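Side-chain contacts in FprA (Mycobacterium tuberculosis, PDB 1LQT), which catalyses electron transfer between NADPH and ferredoxin through bound FAD and may supply electrons to P450 systems: residues V162-L167 with R213-L218; A99-V104 with D377-L382. All coordinates share one frame; numbering follows the deposited sequence.

The two contacts lie on opposite sides of the chain's centre, with about 37 Å between their centres and about 19 Å between their nearest atoms. Along the sequence, contact 1 is nested inside the loop that contact 2 closes. Each belongs to one of two nucleotide-binding regions, each built round its own largely parallel sheet. In contact 1 the side chain of Arg-164 comes within about 5 Å, at nearest atoms, of the bound 4-oxo derivative of NADP. Contact 2 packs helix on strand, and the chain leaving that strand reaches the FAD at Ala-103 and Val-104. Contact 1 combines charge, water and aliphatic packing; contact 2 is apolar.

Contact 1: residues V162-L167 with R213-L218; sequences VARILL and RELADL
Arg-164 and Leu-215 mark the closest backbone approach, their CA atoms 7.5 Å apart, so side chains have to bridge the two segments. Residues 162-167 end the helix that follows what appears to be the GxGxxA-type turn of the Rossmann-like NADP-binding domain; 213-218 belong to helix 209-214 and the chain that follows. Arg-164 spans the gap in two ways. Its aliphatic part meets leucines: CG lies 3.9 Å from Leu-215 CD2, with the two side chains at about a right angle, and 4.3 Å from Leu-218 CD1. The chain bends about the CG-CD bond (chi3 -43°), and the guanidinium turns one face toward Glu-214. OE1 of Glu-214 sits 3.9 Å above the guanidinium plane, offset toward its rim, and the carboxylate plane is tilted 78° from it. No N-H points at this oxygen, so any attraction is probably one of charge alone, short of a salt bridge. The salt bridges go elsewhere, NE to Asp-56 and NH1 to Asp-161, while His-57 NE2 hydrogen-bonds Glu-214 OE1. These partners probably fix the rotation of both groups. A water completes the link, accepting a weak hydrogen bond from Arg-164 NH1 at 2.8 Å and donating one to Glu-214 OE1, also at 2.8 Å.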
loop_
_atom_site.group_PDB
_atom_site.type_symbol
_atom_site.label_atom_id
_atom_site.label_comp_id
_atom_site.label_asym_id
_atom_site.label_seq_id
_atom_site.Cartn_x
_atom_site.Cartn_y
_atom_site.Cartn_z
ATOM N N VAL A 162 7.306 3.085 -8.826
ATOM C CA VAL A 162 7.449 4.509 -9.070
ATOM C C VAL A 162 8.282 4.749 -10.315
ATOM O O VAL A 162 7.928 5.543 -11.184
ATOM C CB VAL A 162 8.062 5.192 -7.860
ATOM C CG1 VAL A 162 8.451 6.612 -8.138
ATOM C CG2 VAL A 162 7.113 5.139 -6.657
ATOM N N ALA A 163 9.403 4.052 -10.412
ATOM C CA ALA A 163 10.305 4.254 -11.532
ATOM C C ALA A 163 9.634 3.840 -12.850
ATOM O O ALA A 163 9.771 4.512 -13.859
ATOM C CB ALA A 163 11.562 3.480 -11.304
ATOM N N ARG A 164 8.904 2.730 -12.831
ATOM C CA ARG A 164 8.176 2.294 -14.030
ATOM C C ARG A 164 7.172 3.320 -14.485
ATOM O O ARG A 164 7.060 3.603 -15.671
ATOM C CB ARG A 164 7.422 0.997 -13.826
ATOM C CG ARG A 164 8.240 -0.236 -13.744
ATOM C CD ARG A 164 7.472 -1.558 -14.128
ATOM N NE ARG A 164 6.145 -1.537 -13.534
ATOM C CZ ARG A 164 5.920 -1.628 -12.221
ATOM N NH1 ARG A 164 6.876 -1.974 -11.385
ATOM N NH2 ARG A 164 4.694 -1.381 -11.802
ATOM N N ILE A 165 6.385 3.835 -13.562
ATOM C CA ILE A 165 5.377 4.796 -13.976
ATOM C C ILE A 165 6.003 6.063 -14.523
ATOM O O ILE A 165 5.516 6.634 -15.498
ATOM C CB ILE A 165 4.382 5.041 -12.831
ATOM C CG1 ILE A 165 3.629 3.727 -12.480
ATOM C CG2 ILE A 165 3.475 6.172 -13.161
ATOM C CD1 ILE A 165 2.957 3.035 -13.590
ATOM N N LEU A 166 7.138 6.474 -13.964
ATOM C CA LEU A 166 7.817 7.668 -14.457
ATOM C C LEU A 166 8.421 7.518 -15.846
ATOM O O LEU A 166 8.591 8.510 -16.544
ATOM C CB LEU A 166 8.916 8.095 -13.472
ATOM C CG LEU A 166 8.428 8.672 -12.136
ATOM C CD1 LEU A 166 9.629 8.807 -11.199
ATOM C CD2 LEU A 166 7.738 10.015 -12.316
ATOM N N LEU A 167 8.744 6.287 -16.228
ATOM C CA LEU A 167 9.503 6.026 -17.461
ATOM C C LEU A 167 8.762 5.283 -18.558
ATOM O O LEU A 167 9.185 5.290 -19.687
ATOM C CB LEU A 167 10.774 5.267 -17.145
ATOM C CG LEU A 167 11.819 6.064 -16.370
ATOM C CD1 LEU A 167 12.946 5.180 -15.907
ATOM C CD2 LEU A 167 12.382 7.172 -17.205
ATOM N N ARG A 213 12.637 -8.463 -13.377
ATOM C CA ARG A 213 12.648 -8.950 -14.760
ATOM C C ARG A 213 11.812 -8.096 -15.683
ATOM O O ARG A 213 12.189 -7.880 -16.840
ATOM C CB ARG A 213 12.175 -10.392 -14.838
ATOM C CG ARG A 213 13.101 -11.425 -14.292
ATOM C CD ARG A 213 12.613 -12.863 -14.600
ATOM N NE ARG A 213 13.339 -13.865 -13.844
ATOM C CZ ARG A 213 14.503 -14.352 -14.187
ATOM N NH1 ARG A 213 15.105 -13.928 -15.299
ATOM N NH2 ARG A 213 15.073 -15.265 -13.406
ATOM N N GLU A 214 10.669 -7.651 -15.171
ATOM C CA GLU A 214 9.728 -6.853 -15.965
ATOM C C GLU A 214 10.309 -5.574 -16.512
ATOM O O GLU A 214 9.824 -5.061 -17.511
ATOM C CB GLU A 214 8.512 -6.397 -15.121
ATOM C CG GLU A 214 7.611 -7.450 -14.609
ATOM C CD GLU A 214 6.476 -6.879 -13.786
ATOM O OE1 GLU A 214 6.541 -5.714 -13.213
ATOM O OE2 GLU A 214 5.524 -7.648 -13.666
ATOM N N LEU A 215 11.352 -5.054 -15.871
ATOM C CA LEU A 215 11.945 -3.810 -16.306
ATOM C C LEU A 215 12.500 -3.927 -17.735
ATOM O O LEU A 215 12.574 -2.919 -18.437
ATOM C CB LEU A 215 13.046 -3.383 -15.338
ATOM C CG LEU A 215 12.627 -3.288 -13.858
ATOM C CD1 LEU A 215 13.807 -2.990 -12.995
ATOM C CD2 LEU A 215 11.518 -2.274 -13.666
ATOM N N ALA A 216 12.899 -5.129 -18.123
ATOM C CA ALA A 216 13.466 -5.377 -19.448
ATOM C C ALA A 216 12.462 -5.132 -20.550
ATOM O O ALA A 216 12.838 -4.971 -21.712
ATOM C CB ALA A 216 13.976 -6.801 -19.539
ATOM N N ASP A 217 11.185 -5.117 -20.204
ATOM C CA ASP A 217 10.121 -4.966 -21.199
ATOM C C ASP A 217 9.563 -3.558 -21.339
ATOM O O ASP A 217 8.560 -3.330 -22.019
ATOM C CB ASP A 217 9.020 -5.962 -20.879
ATOM C CG ASP A 217 9.482 -7.397 -21.039
ATOM O OD1 ASP A 217 10.333 -7.684 -21.915
ATOM O OD2 ASP A 217 9.048 -8.326 -20.342
ATOM N N LEU A 218 10.237 -2.605 -20.730
ATOM C CA LEU A 218 9.851 -1.226 -20.852
ATOM C C LEU A 218 10.384 -0.645 -22.142
ATOM O O LEU A 218 11.585 -0.386 -22.288
ATOM C CB LEU A 218 10.398 -0.437 -19.679
ATOM C CG LEU A 218 9.886 -0.847 -18.305
ATOM C CD1 LEU A 218 10.704 -0.194 -17.231
ATOM C CD2 LEU A 218 8.451 -0.467 -18.170
HETATM O O HOH W 1 8.590 -4.033 -12.292
#

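Contact 2: residues A99-V104 with D377-L382; sequences AVIYAV and DTVDTL. With FAD (flavin-adenine dinucleotide), chain H.
A single methyl of Leu-382, CD1, meets both Ala-99 and Ile-101, two residues apart on the strand and both with their side chains starting toward the helix. It lies 3.8 Å from Ala-99 CB and 3.7 Å from Ile-101 CG1, with Ile-101 CD1 also close. The Leu-382 and Ile-101 side chains cross at about a right angle, and the methyl rests against the CG1-CD1 arm of the isoleucine. The torsions explain the meeting: with CG anti to the backbone N (chi1 179°), Leu-382 brings CD1 against Ile-101 CG1 and Ala-99 CB, while Ile-101 carries CG1 opposite its carbonyl carbon (chi1 -56°). One turn back along the helix, Val-379 CG2 approaches Ile-101 CD1 more loosely, at 4.3 Å. No hydrogen bond joins the segments; the axes of strand 99-102 and helix 377-382 pass 10.6 Å apart and run nearly antiparallel, at 164°. This is helix-on-sheet packing in the Rossmann-type FAD domain: strand 99-102 lies between parallel strands 4-9 and 354-356, and helix 370-391 covers the face from which Ala-99 and Ile-101 project. Val-379 also touches Ser-21 and Leu-22 of helix 13-28 on that side, and Thr-378 OG1 hydrogen-bonds Val-356 O of the edge strand. Val-100 alternates to the other face. Past the strand the chain reaches the cofactor: Ala-103 O lies 3.3 Å from FAD C5B of the adenosine ribose, and Val-104 O is 3.1 Å from C8A of the adenine. Val-104 also packs on the same base, its CG1 3.5 Å from N7A.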
loop_
_atom_site.group_PDB
_atom_site.type_symbol
_atom_site.label_atom_id
_atom_site.label_comp_id
_atom_site.label_asym_id
_atom_site.label_seq_id
_atom_site.Cartn_x
_atom_site.Cartn_y
_atom_site.Cartn_z
ATOM N N ALA A 99 -17.317 -7.795 18.474
ATOM C CA ALA A 99 -15.885 -7.565 18.302
ATOM C C ALA A 99 -15.701 -6.655 17.106
ATOM O O ALA A 99 -16.559 -6.572 16.236
ATOM C CB ALA A 99 -15.164 -8.854 18.102
ATOM N N VAL A 100 -14.544 -5.982 17.090
ATOM C CA VAL A 100 -14.197 -5.048 16.040
ATOM C C VAL A 100 -12.790 -5.403 15.590
ATOM O O VAL A 100 -11.894 -5.558 16.399
ATOM C CB VAL A 100 -14.236 -3.597 16.531
ATOM C CG1 VAL A 100 -14.034 -2.636 15.372
ATOM C CG2 VAL A 100 -15.563 -3.277 17.275
ATOM N N ILE A 101 -12.620 -5.517 14.275
ATOM C CA ILE A 101 -11.315 -5.801 13.674
ATOM C C ILE A 101 -10.854 -4.572 12.911
ATOM O O ILE A 101 -11.531 -4.123 11.991
ATOM C CB ILE A 101 -11.380 -6.989 12.731
ATOM C CG1 ILE A 101 -11.926 -8.249 13.420
ATOM C CG2 ILE A 101 -10.024 -7.246 12.145
ATOM C CD1 ILE A 101 -12.101 -9.394 12.501
ATOM N N TYR A 102 -9.702 -4.029 13.304
ATOM C CA TYR A 102 -9.079 -2.921 12.603
ATOM C C TYR A 102 -8.144 -3.466 11.539
ATOM O O TYR A 102 -7.177 -4.150 11.839
ATOM C CB TYR A 102 -8.354 -2.000 13.606
ATOM C CG TYR A 102 -9.380 -1.238 14.382
ATOM C CD1 TYR A 102 -9.971 -1.775 15.514
ATOM C CD2 TYR A 102 -9.847 -0.007 13.948
ATOM C CE1 TYR A 102 -11.002 -1.137 16.149
ATOM C CE2 TYR A 102 -10.867 0.647 14.592
ATOM C CZ TYR A 102 -11.457 0.074 15.678
ATOM O OH TYR A 102 -12.508 0.729 16.264
ATOM N N ALA A 103 -8.438 -3.099 10.291
ATOM C CA ALA A 103 -7.748 -3.552 9.101
ATOM C C ALA A 103 -7.402 -2.319 8.264
ATOM O O ALA A 103 -7.624 -2.271 7.053
ATOM C CB ALA A 103 -8.622 -4.536 8.330
ATOM N N VAL A 104 -6.835 -1.311 8.930
ATOM C CA VAL A 104 -6.716 0.014 8.362
ATOM C C VAL A 104 -5.446 0.232 7.552
ATOM O O VAL A 104 -5.250 1.295 6.964
ATOM C CB VAL A 104 -6.803 1.095 9.460
ATOM C CG1 VAL A 104 -8.193 1.166 10.053
ATOM C CG2 VAL A 104 -5.711 0.921 10.544
ATOM N N ASP A 377 -5.471 -16.174 11.708
ATOM C CA ASP A 377 -4.958 -16.274 13.061
ATOM C C ASP A 377 -5.673 -15.332 14.003
ATOM O O ASP A 377 -6.080 -15.733 15.111
ATOM C CB ASP A 377 -3.449 -16.029 13.072
ATOM C CG ASP A 377 -2.670 -17.182 12.471
ATOM O OD1 ASP A 377 -3.206 -18.299 12.348
ATOM O OD2 ASP A 377 -1.508 -17.039 12.088
ATOM N N THR A 378 -5.822 -14.083 13.583
ATOM C CA THR A 378 -6.554 -13.129 14.394
ATOM C C THR A 378 -8.007 -13.614 14.641
ATOM O O THR A 378 -8.523 -13.528 15.771
ATOM C CB THR A 378 -6.589 -11.739 13.730
ATOM O OG1 THR A 378 -5.306 -11.112 13.767
ATOM C CG2 THR A 378 -7.471 -10.846 14.514
ATOM N N VAL A 379 -8.655 -14.069 13.575
ATOM C CA VAL A 379 -10.054 -14.490 13.681
ATOM C C VAL A 379 -10.220 -15.689 14.597
ATOM O O VAL A 379 -11.143 -15.731 15.393
ATOM C CB VAL A 379 -10.656 -14.724 12.282
ATOM C CG1 VAL A 379 -11.941 -15.493 12.374
ATOM C CG2 VAL A 379 -10.863 -13.384 11.567
ATOM N N ASP A 380 -9.262 -16.616 14.556
ATOM C CA ASP A 380 -9.333 -17.749 15.454
ATOM C C ASP A 380 -9.310 -17.263 16.905
ATOM O O ASP A 380 -10.065 -17.732 17.751
ATOM C CB ASP A 380 -8.156 -18.677 15.245
ATOM C CG ASP A 380 -8.219 -19.476 13.955
ATOM O OD1 ASP A 380 -9.277 -19.578 13.302
ATOM O OD2 ASP A 380 -7.195 -20.089 13.559
ATOM N N THR A 381 -8.404 -16.344 17.215
ATOM C CA THR A 381 -8.332 -15.772 18.567
ATOM C C THR A 381 -9.634 -15.083 18.970
ATOM O O THR A 381 -10.152 -15.280 20.072
ATOM C CB THR A 381 -7.183 -14.743 18.643
ATOM O OG1 THR A 381 -5.934 -15.362 18.325
ATOM C CG2 THR A 381 -7.041 -14.184 20.039
ATOM N N LEU A 382 -10.146 -14.243 18.071
ATOM C CA LEU A 382 -11.386 -13.532 18.282
ATOM C C LEU A 382 -12.530 -14.492 18.602
ATOM O O LEU A 382 -13.297 -14.279 19.557
ATOM C CB LEU A 382 -11.674 -12.710 17.017
ATOM C CG LEU A 382 -12.936 -11.879 16.934
ATOM C CD1 LEU A 382 -12.786 -10.855 15.833
ATOM C CD2 LEU A 382 -14.157 -12.705 16.687
HETATM P PA FAD H . -4.837 -1.869 2.816
HETATM O O1A FAD H . -4.061 -0.616 2.876
HETATM O O2A FAD H . -4.916 -2.635 1.547
HETATM O O5B FAD H . -6.345 -1.560 3.252
HETATM C C5B FAD H . -6.606 -0.678 4.351
HETATM C C4B FAD H . -8.016 -0.138 4.146
HETATM O O4B FAD H . -8.401 0.498 5.362
HETATM C C3B FAD H . -8.128 0.913 3.036
HETATM O O3B FAD H . -9.208 0.658 2.167
HETATM C C2B FAD H . -8.285 2.196 3.809
HETATM O O2B FAD H . -8.929 3.248 3.127
HETATM C C1B FAD H . -9.048 1.716 5.049
HETATM N N9A FAD H . -8.948 2.595 6.207
HETATM C C8A FAD H . -7.798 3.130 6.722
HETATM N N7A FAD H . -8.034 3.877 7.793
HETATM C C5A FAD H . -9.406 3.847 7.951
HETATM C C6A FAD H . -10.241 4.453 8.892
HETATM N N6A FAD H . -9.807 5.191 9.902
HETATM N N1A FAD H . -11.576 4.210 8.775
HETATM C C2A FAD H . -12.028 3.405 7.776
HETATM N N3A FAD H . -11.284 2.791 6.847
HETATM C C4A FAD H . -9.978 3.044 6.977
HETATM N N1 FAD H . 0.902 -6.941 -3.207
HETATM C C2 FAD H . 0.852 -7.878 -4.196
HETATM O O2 FAD H . 0.592 -9.040 -3.948
HETATM N N3 FAD H . 1.129 -7.492 -5.497
HETATM C C4 FAD H . 1.370 -6.204 -5.877
HETATM O O4 FAD H . 1.575 -5.915 -7.077
HETATM C C4X FAD H . 1.369 -5.239 -4.864
HETATM N N5 FAD H . 1.580 -3.911 -5.165
HETATM C C5X FAD H . 1.616 -2.982 -4.157
HETATM C C6 FAD H . 1.855 -1.662 -4.449
HETATM C C7 FAD H . 1.977 -0.700 -3.462
HETATM C C7M FAD H . 2.221 0.738 -3.830
HETATM C C8 FAD H . 1.812 -1.095 -2.129
HETATM C C8M FAD H . 1.957 -0.098 -1.012
HETATM C C9 FAD H . 1.546 -2.427 -1.816
HETATM C C9A FAD H . 1.445 -3.384 -2.816
HETATM N N10 FAD H . 1.200 -4.730 -2.524
HETATM C C10 FAD H . 1.138 -5.650 -3.541
HETATM C "C1'" FAD H . 0.954 -5.200 -1.130
HETATM C "C2'" FAD H . -0.527 -5.115 -0.766
HETATM O "O2'" FAD H . -1.008 -3.859 -1.176
HETATM C "C3'" FAD H . -0.697 -5.281 0.756
HETATM O "O3'" FAD H . -0.242 -6.564 1.178
HETATM C "C4'" FAD H . -2.139 -5.237 1.262
HETATM O "O4'" FAD H . -2.931 -4.329 0.502
HETATM C "C5'" FAD H . -2.175 -4.849 2.741
HETATM O "O5'" FAD H . -3.536 -5.047 3.145
HETATM P P FAD H . -4.224 -4.319 4.375
HETATM O O1P FAD H . -5.598 -4.869 4.391
HETATM O O2P FAD H . -3.422 -4.408 5.633
HETATM O O3P FAD H . -4.239 -2.773 4.021
#